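Local atomic coordinates of SIR4-interacting protein SIF2 (Saccharomyces cerevisiae, PDB entry 1R5M), a protein that antagonizes telomeric silencing in yeast as a WD-repeat subunit of the Set3C corepressor complex and may recruit SIR4 to non-telomeric sites. Residues A[256-261]-A[298-303]; A[294-299]-A[336-341]; A[283-288]-A[315-320]. All coordinates share one frame; numbering follows the deposited sequence.

Interaction 1 of 3, residues A[256-261]-A[298-303]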
loop_
_atom_site.group_PDB
_atom_site.type_symbol
_atom_site.label_atom_id
_atom_site.label_comp_id
_atom_site.label_asym_id
_atom_site.label_seq_id
_atom_site.Cartn_x
_atom_site.Cartn_y
_atom_site.Cartn_z
ATOM N N ASN A 256 3.477 10.999 -7.847
ATOM C CA ASN A 256 4.922 11.209 -7.819
ATOM C C ASN A 256 5.101 12.723 -7.672
ATOM O O ASN A 256 4.790 13.488 -8.585
ATOM C CB ASN A 256 5.529 10.677 -9.127
ATOM C CG ASN A 256 7.039 10.837 -9.197
ATOM O OD1 ASN A 256 7.742 9.960 -9.708
ATOM N ND2 ASN A 256 7.543 11.961 -8.710
ATOM N N ASP A 257 5.592 13.147 -6.510
ATOM C CA ASP A 257 5.756 14.568 -6.225
ATOM C C ASP A 257 6.907 15.251 -6.952
ATOM O O ASP A 257 7.063 16.469 -6.856
ATOM C CB ASP A 257 5.893 14.778 -4.715
ATOM C CG ASP A 257 5.607 16.209 -4.302
ATOM O OD1 ASP A 257 4.582 16.763 -4.753
ATOM O OD2 ASP A 257 6.399 16.777 -3.521
ATOM N N THR A 258 7.713 14.481 -7.675
ATOM C CA THR A 258 8.821 15.067 -8.422
ATOM C C THR A 258 8.397 15.381 -9.852
ATOM O O THR A 258 8.569 16.509 -10.312
ATOM C CB THR A 258 10.050 14.141 -8.447
ATOM O OG1 THR A 258 10.539 13.964 -7.111
ATOM C CG2 THR A 258 11.158 14.750 -9.304
ATOM N N ASN A 259 7.844 14.397 -10.559
ATOM C CA ASN A 259 7.405 14.635 -11.930
ATOM C C ASN A 259 5.958 15.136 -11.990
ATOM O O ASN A 259 5.446 15.453 -13.062
ATOM C CB ASN A 259 7.574 13.373 -12.796
ATOM C CG ASN A 259 6.746 12.202 -12.308
ATOM O OD1 ASN A 259 5.812 12.369 -11.532
ATOM N ND2 ASN A 259 7.080 11.003 -12.780
ATOM N N LYS A 260 5.314 15.212 -10.826
ATOM C CA LYS A 260 3.936 15.688 -10.703
ATOM C C LYS A 260 2.914 14.889 -11.506
ATOM O O LYS A 260 1.940 15.440 -12.023
ATOM C CB LYS A 260 3.853 17.167 -11.103
ATOM C CG LYS A 260 4.803 18.071 -10.334
ATOM C CD LYS A 260 4.545 18.017 -8.834
ATOM C CE LYS A 260 5.473 18.960 -8.079
ATOM N NZ LYS A 260 5.276 18.864 -6.605
ATOM N N LEU A 261 3.138 13.584 -11.608
ATOM C CA LEU A 261 2.222 12.723 -12.341
ATOM C C LEU A 261 1.540 11.741 -11.406
ATOM O O LEU A 261 2.122 11.303 -10.415
ATOM C CB LEU A 261 2.970 11.938 -13.420
ATOM C CG LEU A 261 3.654 12.749 -14.525
ATOM C CD1 LEU A 261 4.422 11.804 -15.438
ATOM C CD2 LEU A 261 2.614 13.530 -15.320
ATOM N N VAL A 298 8.759 3.841 -10.246
ATOM C CA VAL A 298 10.132 3.358 -10.177
ATOM C C VAL A 298 10.884 4.567 -10.710
ATOM O O VAL A 298 11.065 4.729 -11.918
ATOM C CB VAL A 298 10.363 2.138 -11.086
ATOM C CG1 VAL A 298 11.825 1.722 -11.027
ATOM C CG2 VAL A 298 9.469 0.982 -10.639
ATOM N N GLY A 299 11.301 5.436 -9.799
ATOM C CA GLY A 299 11.969 6.647 -10.231
ATOM C C GLY A 299 10.904 7.553 -10.823
ATOM O O GLY A 299 9.733 7.489 -10.432
ATOM N N ASP A 300 11.292 8.375 -11.790
ATOM C CA ASP A 300 10.366 9.310 -12.412
ATOM C C ASP A 300 9.970 8.954 -13.842
ATOM O O ASP A 300 9.057 9.565 -14.393
ATOM C CB ASP A 300 10.982 10.711 -12.420
ATOM C CG ASP A 300 11.277 11.230 -11.030
ATOM O OD1 ASP A 300 12.165 12.102 -10.902
ATOM O OD2 ASP A 300 10.621 10.779 -10.065
ATOM N N ASP A 301 10.643 7.975 -14.437
ATOM C CA ASP A 301 10.366 7.613 -15.825
ATOM C C ASP A 301 9.794 6.218 -16.034
ATOM O O ASP A 301 9.587 5.803 -17.173
ATOM C CB ASP A 301 11.641 7.730 -16.666
ATOM C CG ASP A 301 12.413 9.002 -16.389
ATOM O OD1 ASP A 301 11.813 10.095 -16.455
ATOM O OD2 ASP A 301 13.628 8.904 -16.111
ATOM N N LYS A 302 9.542 5.494 -14.951
ATOM C CA LYS A 302 9.010 4.142 -15.067
ATOM C C LYS A 302 8.006 3.838 -13.966
ATOM O O LYS A 302 7.995 4.493 -12.926
ATOM C CB LYS A 302 10.145 3.112 -14.968
ATOM C CG LYS A 302 11.293 3.304 -15.950
ATOM C CD LYS A 302 12.374 2.251 -15.724
ATOM C CE LYS A 302 13.603 2.521 -16.578
ATOM N NZ LYS A 302 14.279 3.797 -16.195
ATOM N N VAL A 303 7.155 2.848 -14.216
ATOM C CA VAL A 303 6.189 2.383 -13.230
ATOM C C VAL A 303 6.210 0.864 -13.314
ATOM O O VAL A 303 6.564 0.295 -14.348
ATOM C CB VAL A 303 4.748 2.904 -13.483
ATOM C CG1 VAL A 303 4.696 4.406 -13.247
ATOM C CG2 VAL A 303 4.289 2.568 -14.889
#
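The amide of Asn259 and the carboxylate of Asp300 are the flat groups to look at first. Asn259 turns its amide edge to the other segment: ND2 donates to the carbonyl O of Asp300 at 2.9 Å, and that oxygen lies almost exactly in the amide plane. The bond is bent, with an N-H...O angle of 144°. The Asp300 carboxylate reaches back the other way and has Thr258 and Asn256 on the same side of its plane; both side chains cross that of Asp300 at about a right angle. From Thr258 it is the CG2 methyl that comes close, 3.3 Å from Asp300 OD1. Asn256 brings its CG to 3.7 Å from Asp300 OD2, with the amide and carboxylate planes 61° apart.

The other end of the Asn259 amide is held as well. With CG held between the backbone N and the carbonyl carbon (chi1 62°), OD1 takes the N-H of Leu261 at 2.9 Å from above its own carbonyl plane, an Asx turn. One amide is therefore gripped at both ends, by its own turn through OD1 and by the facing turn through ND2. Outside the two segments, Trp297 packs against Asn256, Asn259 and Leu261. Asp257 and Lys260 form a salt bridge within the first turn, Lys260 NZ lying 2.9 Å from Asp257 OD1.

Each segment holds a tight hairpin turn, joining strand 250-256 to 261-266 and strand 292-298 to 302-307. This surface contact sets the turns of successive WD repeats side by side, as expected for neighbouring blades of a WD40 beta-propeller.

Interaction 2 of 3, residues A[294-299]-A[336-341]; sequences SASWVG and GRISQD
Ile338 lays its CG2 methyl over the side chain of Ser296, 3.7 Å from Ser296 OG and equally close to its CB. With CG1 anti to the backbone N (chi1 -170°), the longer branch runs on toward Val298, where the contact is slacker: Ile338 CD1 stops 4.3 Å from Val298 CG2.

At the other end the contact turns polar. Ser294 OG accepts the backbone N-H of Gly336 at 3.0 Å and also bonds a water that passes on to Arg337 NH1. The guanidinium presents its edge to Ser294, and NH1 reaches back to its own chain, donating to Gly336 O at 2.9 Å from above the carbonyl plane. A second water, held by Ser296 OG at 2.7 Å, donates to the same Gly336 O. That carbonyl is thus gripped twice, by a charged N-H and by a water. Beyond the pair, Arg337 NH2 makes a salt bridge with Asp399, which anchors the far side of the guanidinium. At Gly336 a CB would point toward the facing strand and come within 3.7 Å of Ser294 CB.

The strands run nearly parallel, 11° apart in direction, yet their axes come no closer than 6.5 Å, and a serine hydroxyl and waters span the interval. Each pairs instead with its own antiparallel neighbour, 302-307 or 344-349. These are the innermost strands of consecutive blades, splayed round the central channel of a beta-propeller.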
loop_
_atom_site.group_PDB
_atom_site.type_symbol
_atom_site.label_atom_id
_atom_site.label_comp_id
_atom_site.label_asym_id
_atom_site.label_seq_id
_atom_site.Cartn_x
_atom_site.Cartn_y
_atom_site.Cartn_z
ATOM N N SER A 294 -1.333 -4.254 -7.464
ATOM C CA SER A 294 -0.436 -3.239 -6.919
ATOM C C SER A 294 0.358 -2.590 -8.044
ATOM O O SER A 294 0.593 -3.208 -9.080
ATOM C CB SER A 294 0.560 -3.860 -5.928
ATOM O OG SER A 294 -0.085 -4.633 -4.929
ATOM N N ALA A 295 0.768 -1.343 -7.832
ATOM C CA ALA A 295 1.575 -0.614 -8.804
ATOM C C ALA A 295 2.331 0.490 -8.079
ATOM O O ALA A 295 1.825 1.075 -7.119
ATOM C CB ALA A 295 0.696 -0.019 -9.900
ATOM N N SER A 296 3.544 0.767 -8.542
ATOM C CA SER A 296 4.389 1.784 -7.929
ATOM C C SER A 296 5.238 2.512 -8.950
ATOM O O SER A 296 5.493 2.014 -10.048
ATOM C CB SER A 296 5.365 1.149 -6.926
ATOM O OG SER A 296 4.710 0.507 -5.852
ATOM N N TRP A 297 5.689 3.697 -8.563
ATOM C CA TRP A 297 6.586 4.462 -9.398
ATOM C C TRP A 297 7.966 3.862 -9.185
ATOM O O TRP A 297 8.293 3.406 -8.086
ATOM C CB TRP A 297 6.628 5.931 -8.962
ATOM C CG TRP A 297 5.494 6.727 -9.468
ATOM C CD1 TRP A 297 4.347 7.045 -8.801
ATOM C CD2 TRP A 297 5.366 7.273 -10.778
ATOM N NE1 TRP A 297 3.508 7.759 -9.622
ATOM C CE2 TRP A 297 4.109 7.912 -10.844
ATOM C CE3 TRP A 297 6.193 7.284 -11.910
ATOM C CZ2 TRP A 297 3.656 8.556 -12.000
ATOM C CZ3 TRP A 297 5.744 7.926 -13.061
ATOM C CH2 TRP A 297 4.483 8.553 -13.095
ATOM N N VAL A 298 8.759 3.841 -10.246
ATOM C CA VAL A 298 10.132 3.358 -10.177
ATOM C C VAL A 298 10.884 4.567 -10.710
ATOM O O VAL A 298 11.065 4.729 -11.918
ATOM C CB VAL A 298 10.363 2.138 -11.086
ATOM C CG1 VAL A 298 11.825 1.722 -11.027
ATOM C CG2 VAL A 298 9.469 0.982 -10.639
ATOM N N GLY A 299 11.301 5.436 -9.799
ATOM C CA GLY A 299 11.969 6.647 -10.231
ATOM C C GLY A 299 10.904 7.553 -10.823
ATOM O O GLY A 299 9.733 7.489 -10.432
ATOM N N GLY A 336 2.242 -6.426 -4.170
ATOM C CA GLY A 336 3.579 -6.068 -4.610
ATOM C C GLY A 336 3.987 -4.780 -3.917
ATOM O O GLY A 336 3.153 -3.888 -3.730
ATOM N N ARG A 337 5.256 -4.676 -3.532
ATOM C CA ARG A 337 5.758 -3.489 -2.839
ATOM C C ARG A 337 7.139 -3.101 -3.339
ATOM O O ARG A 337 8.022 -3.950 -3.464
ATOM C CB ARG A 337 5.868 -3.753 -1.337
ATOM C CG ARG A 337 4.606 -4.267 -0.684
ATOM C CD ARG A 337 3.622 -3.158 -0.368
ATOM N NE ARG A 337 2.432 -3.702 0.283
ATOM C CZ ARG A 337 1.289 -3.973 -0.341
ATOM N NH1 ARG A 337 1.164 -3.741 -1.642
ATOM N NH2 ARG A 337 0.275 -4.498 0.335
ATOM N N ILE A 338 7.331 -1.815 -3.611
ATOM C CA ILE A 338 8.627 -1.335 -4.073
ATOM C C ILE A 338 9.447 -0.911 -2.857
ATOM O O ILE A 338 8.904 -0.391 -1.876
ATOM C CB ILE A 338 8.468 -0.131 -5.038
ATOM C CG1 ILE A 338 9.804 0.197 -5.707
ATOM C CG2 ILE A 338 7.960 1.093 -4.279
ATOM C CD1 ILE A 338 10.203 -0.774 -6.782
ATOM N N SER A 339 10.753 -1.154 -2.910
ATOM C CA SER A 339 11.628 -0.774 -1.814
ATOM C C SER A 339 11.798 0.741 -1.787
ATOM O O SER A 339 11.503 1.432 -2.762
ATOM C CB SER A 339 13.000 -1.436 -1.970
ATOM O OG SER A 339 13.618 -1.041 -3.184
ATOM N N GLN A 340 12.276 1.243 -0.658
ATOM C CA GLN A 340 12.508 2.667 -0.468
ATOM C C GLN A 340 13.414 3.253 -1.547
ATOM O O GLN A 340 13.165 4.352 -2.048
ATOM C CB GLN A 340 13.155 2.894 0.897
ATOM C CG GLN A 340 13.597 4.319 1.146
ATOM C CD GLN A 340 12.502 5.164 1.745
ATOM O OE1 GLN A 340 11.414 5.287 1.183
ATOM N NE2 GLN A 340 12.785 5.754 2.902
ATOM N N ASP A 341 14.468 2.524 -1.900
ATOM C CA ASP A 341 15.412 3.007 -2.899
ATOM C C ASP A 341 14.967 2.774 -4.340
ATOM O O ASP A 341 15.670 3.150 -5.280
ATOM C CB ASP A 341 16.808 2.404 -2.660
ATOM C CG ASP A 341 16.875 0.910 -2.944
ATOM O OD1 ASP A 341 15.862 0.317 -3.370
ATOM O OD2 ASP A 341 17.965 0.325 -2.744
HETATM O O HOH W 1 -1.304 -3.054 -3.073
HETATM O O HOH W 2 3.369 -1.788 -5.920
#

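Interaction 3 of 3, residues A[283-288]-A[315-320]; sequences NCFYGH and WSLKQN. Unlike the reference sequence in segment 283-288: Cys284 (reference Ser).
Phe285 and Trp315 are the tight half of this contact: each sets its CB over the face of the other's ring. Phe285 CB sits 3.7 Å from the centroid of the Trp315 six-membered ring, and Trp315 CB lies 4.0 Å from the centroid of the Phe285 ring, almost on its normal. The side chains run past each other in opposite directions; the Phe285 ring and the five-membered ring of Trp315 are near parallel (22°) but slid apart, so that they barely overlap. The faces are met instead by the two CB atoms, in a reciprocal pair of CH-pi contacts.

The rim of the indole is hemmed in too. Tyr286 O meets Trp315 CH2 at its edge, 3.3 Å away, and Gly287 follows beside it, where a CB would clash with CH2. His288 CD2 comes to the same rim. The polar ends converge outside the pair: Ser305 OG bonds both Trp315 NE1 and His288 NE2, while His288 ND1 bonds Asp309, the Trp-Ser-His-Asp tetrad familiar from WD40 blades. An alanine at Trp315 would probably leave Ser305 without one mate and open a gap beneath the CB of Phe285.

Toward solvent the packing thins. Leu317 CD1 only reaches the edge of the Phe285 ring, 4.2 Å from CE1, and Asn283 ND2 lies 3.8 Å from Leu317 CG. Asn320, exposed, brings OD1 to 3.6 Å from Phe285 CE2, and a water bonds both that oxygen and Cys284 N.

Strand 283-285 is the outermost of its sheet, paired antiparallel with 271-274, whose Ile273 touches Phe285 and whose Leu271 touches Trp315. Strand 311-316 lies inside the next blade, between 302-307 and 321-327, with Val303 against the indole.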
loop_
_atom_site.group_PDB
_atom_site.type_symbol
_atom_site.label_atom_id
_atom_site.label_comp_id
_atom_site.label_asym_id
_atom_site.label_seq_id
_atom_site.Cartn_x
_atom_site.Cartn_y
_atom_site.Cartn_z
ATOM N N ASN A 283 -0.668 8.577 -20.435
ATOM C CA ASN A 283 -0.275 7.235 -20.860
ATOM C C ASN A 283 -1.333 6.238 -20.419
ATOM O O ASN A 283 -2.044 6.467 -19.441
ATOM C CB ASN A 283 1.048 6.803 -20.216
ATOM C CG ASN A 283 2.231 7.609 -20.696
ATOM O OD1 ASN A 283 2.629 7.527 -21.862
ATOM N ND2 ASN A 283 2.807 8.388 -19.799
ATOM N N CYS A 284 -1.436 5.137 -21.154
ATOM C CA CYS A 284 -2.355 4.058 -20.817
ATOM C C CYS A 284 -1.629 2.791 -21.236
ATOM O O CYS A 284 -1.362 2.585 -22.423
ATOM C CB CYS A 284 -3.676 4.171 -21.573
ATOM S SG CYS A 284 -4.864 2.889 -21.070
ATOM N N PHE A 285 -1.294 1.954 -20.259
ATOM C CA PHE A 285 -0.566 0.720 -20.522
ATOM C C PHE A 285 -1.414 -0.549 -20.465
ATOM O O PHE A 285 -1.940 -0.917 -19.406
ATOM C CB PHE A 285 0.609 0.584 -19.539
ATOM C CG PHE A 285 1.638 1.673 -19.665
ATOM C CD1 PHE A 285 1.899 2.531 -18.598
ATOM C CD2 PHE A 285 2.347 1.843 -20.849
ATOM C CE1 PHE A 285 2.852 3.543 -18.710
ATOM C CE2 PHE A 285 3.301 2.851 -20.971
ATOM C CZ PHE A 285 3.555 3.702 -19.901
ATOM N N TYR A 286 -1.530 -1.207 -21.618
ATOM C CA TYR A 286 -2.268 -2.460 -21.757
ATOM C C TYR A 286 -1.271 -3.612 -21.718
ATOM O O TYR A 286 -0.127 -3.466 -22.142
ATOM C CB TYR A 286 -3.007 -2.534 -23.100
ATOM C CG TYR A 286 -4.137 -1.550 -23.276
ATOM C CD1 TYR A 286 -3.913 -0.297 -23.844
ATOM C CD2 TYR A 286 -5.432 -1.873 -22.874
ATOM C CE1 TYR A 286 -4.954 0.615 -24.010
ATOM C CE2 TYR A 286 -6.479 -0.973 -23.033
ATOM C CZ TYR A 286 -6.233 0.269 -23.601
ATOM O OH TYR A 286 -7.268 1.163 -23.750
ATOM N N GLY A 287 -1.717 -4.759 -21.225
ATOM C CA GLY A 287 -0.839 -5.913 -21.164
ATOM C C GLY A 287 -1.316 -6.943 -20.167
ATOM O O GLY A 287 -1.386 -8.137 -20.476
ATOM N N HIS A 288 -1.632 -6.493 -18.959
ATOM C CA HIS A 288 -2.115 -7.402 -17.932
ATOM C C HIS A 288 -3.433 -8.015 -18.391
ATOM O O HIS A 288 -4.282 -7.327 -18.957
ATOM C CB HIS A 288 -2.299 -6.657 -16.610
ATOM C CG HIS A 288 -1.020 -6.446 -15.857
ATOM N ND1 HIS A 288 -0.247 -7.494 -15.401
ATOM C CD2 HIS A 288 -0.386 -5.314 -15.471
ATOM C CE1 HIS A 288 0.806 -7.014 -14.764
ATOM N NE2 HIS A 288 0.747 -5.694 -14.792
ATOM N N TRP A 315 7.170 -0.719 -16.881
ATOM C CA TRP A 315 6.815 0.108 -18.029
ATOM C C TRP A 315 7.651 1.376 -18.139
ATOM O O TRP A 315 8.010 1.978 -17.133
ATOM C CB TRP A 315 5.336 0.500 -17.938
ATOM C CG TRP A 315 4.402 -0.622 -17.536
ATOM C CD1 TRP A 315 4.112 -1.041 -16.265
ATOM C CD2 TRP A 315 3.609 -1.427 -18.412
ATOM N NE1 TRP A 315 3.178 -2.056 -16.299
ATOM C CE2 TRP A 315 2.855 -2.310 -17.606
ATOM C CE3 TRP A 315 3.461 -1.489 -19.805
ATOM C CZ2 TRP A 315 1.963 -3.241 -18.148
ATOM C CZ3 TRP A 315 2.578 -2.415 -20.341
ATOM C CH2 TRP A 315 1.840 -3.277 -19.515
ATOM N N SER A 316 7.938 1.781 -19.375
ATOM C CA SER A 316 8.718 2.985 -19.643
ATOM C C SER A 316 7.832 4.126 -20.133
ATOM O O SER A 316 7.117 3.983 -21.125
ATOM C CB SER A 316 9.784 2.696 -20.704
ATOM O OG SER A 316 10.360 3.898 -21.199
ATOM N N LEU A 317 7.866 5.259 -19.439
ATOM C CA LEU A 317 7.080 6.411 -19.870
ATOM C C LEU A 317 7.768 7.092 -21.052
ATOM O O LEU A 317 7.107 7.570 -21.971
ATOM C CB LEU A 317 6.906 7.418 -18.725
ATOM C CG LEU A 317 5.732 7.163 -17.773
ATOM C CD1 LEU A 317 5.956 5.877 -16.986
ATOM C CD2 LEU A 317 5.587 8.347 -16.830
ATOM N N LYS A 318 9.099 7.114 -21.035
ATOM C CA LYS A 318 9.860 7.752 -22.103
ATOM C C LYS A 318 9.692 7.064 -23.449
ATOM O O LYS A 318 9.682 7.724 -24.486
ATOM C CB LYS A 318 11.346 7.811 -21.731
ATOM C CG LYS A 318 11.628 8.757 -20.571
ATOM C CD LYS A 318 13.035 8.606 -20.022
ATOM C CE LYS A 318 14.093 9.103 -20.984
ATOM N NZ LYS A 318 15.444 9.014 -20.349
ATOM N N GLN A 319 9.549 5.741 -23.434
ATOM C CA GLN A 319 9.398 4.983 -24.673
ATOM C C GLN A 319 7.980 4.463 -24.895
ATOM O O GLN A 319 7.701 3.839 -25.923
ATOM C CB GLN A 319 10.370 3.798 -24.690
ATOM C CG GLN A 319 11.832 4.175 -24.519
ATOM C CD GLN A 319 12.267 5.278 -25.460
ATOM O OE1 GLN A 319 12.018 5.217 -26.666
ATOM N NE2 GLN A 319 12.925 6.294 -24.916
ATOM N N ASN A 320 7.090 4.723 -23.940
ATOM C CA ASN A 320 5.702 4.268 -24.019
ATOM C C ASN A 320 5.637 2.789 -24.382
ATOM O O ASN A 320 5.017 2.402 -25.375
ATOM C CB ASN A 320 4.919 5.089 -25.050
ATOM C CG ASN A 320 3.487 4.611 -25.203
ATOM O OD1 ASN A 320 2.855 4.205 -24.229
ATOM N ND2 ASN A 320 2.967 4.660 -26.426
HETATM O O HOH W 3 0.658 5.168 -23.319
#

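How the interactions relate
From the N terminus, 256-261 opens the first loop, which interaction 1 closes at 298-303. Before that, 283-288 has opened a second, closed by interaction 3 at 315-320, and 294-299 a third, closed by interaction 2 at 336-341. None lies wholly within another: interaction 3 crosses both others, and interaction 2 starts on the strand end where interaction 1 finishes, sharing Val298 and Gly299. Trp297 joins all three, reaching Asn259, Val303 and Leu317. Backbone pairing of Asp301 with Leu317 and Val303 with Trp315 connects interactions 1 and 3. Interactions 1 and 3 bind the WD 6 blade to the blade before it, interaction 2 to the blade after.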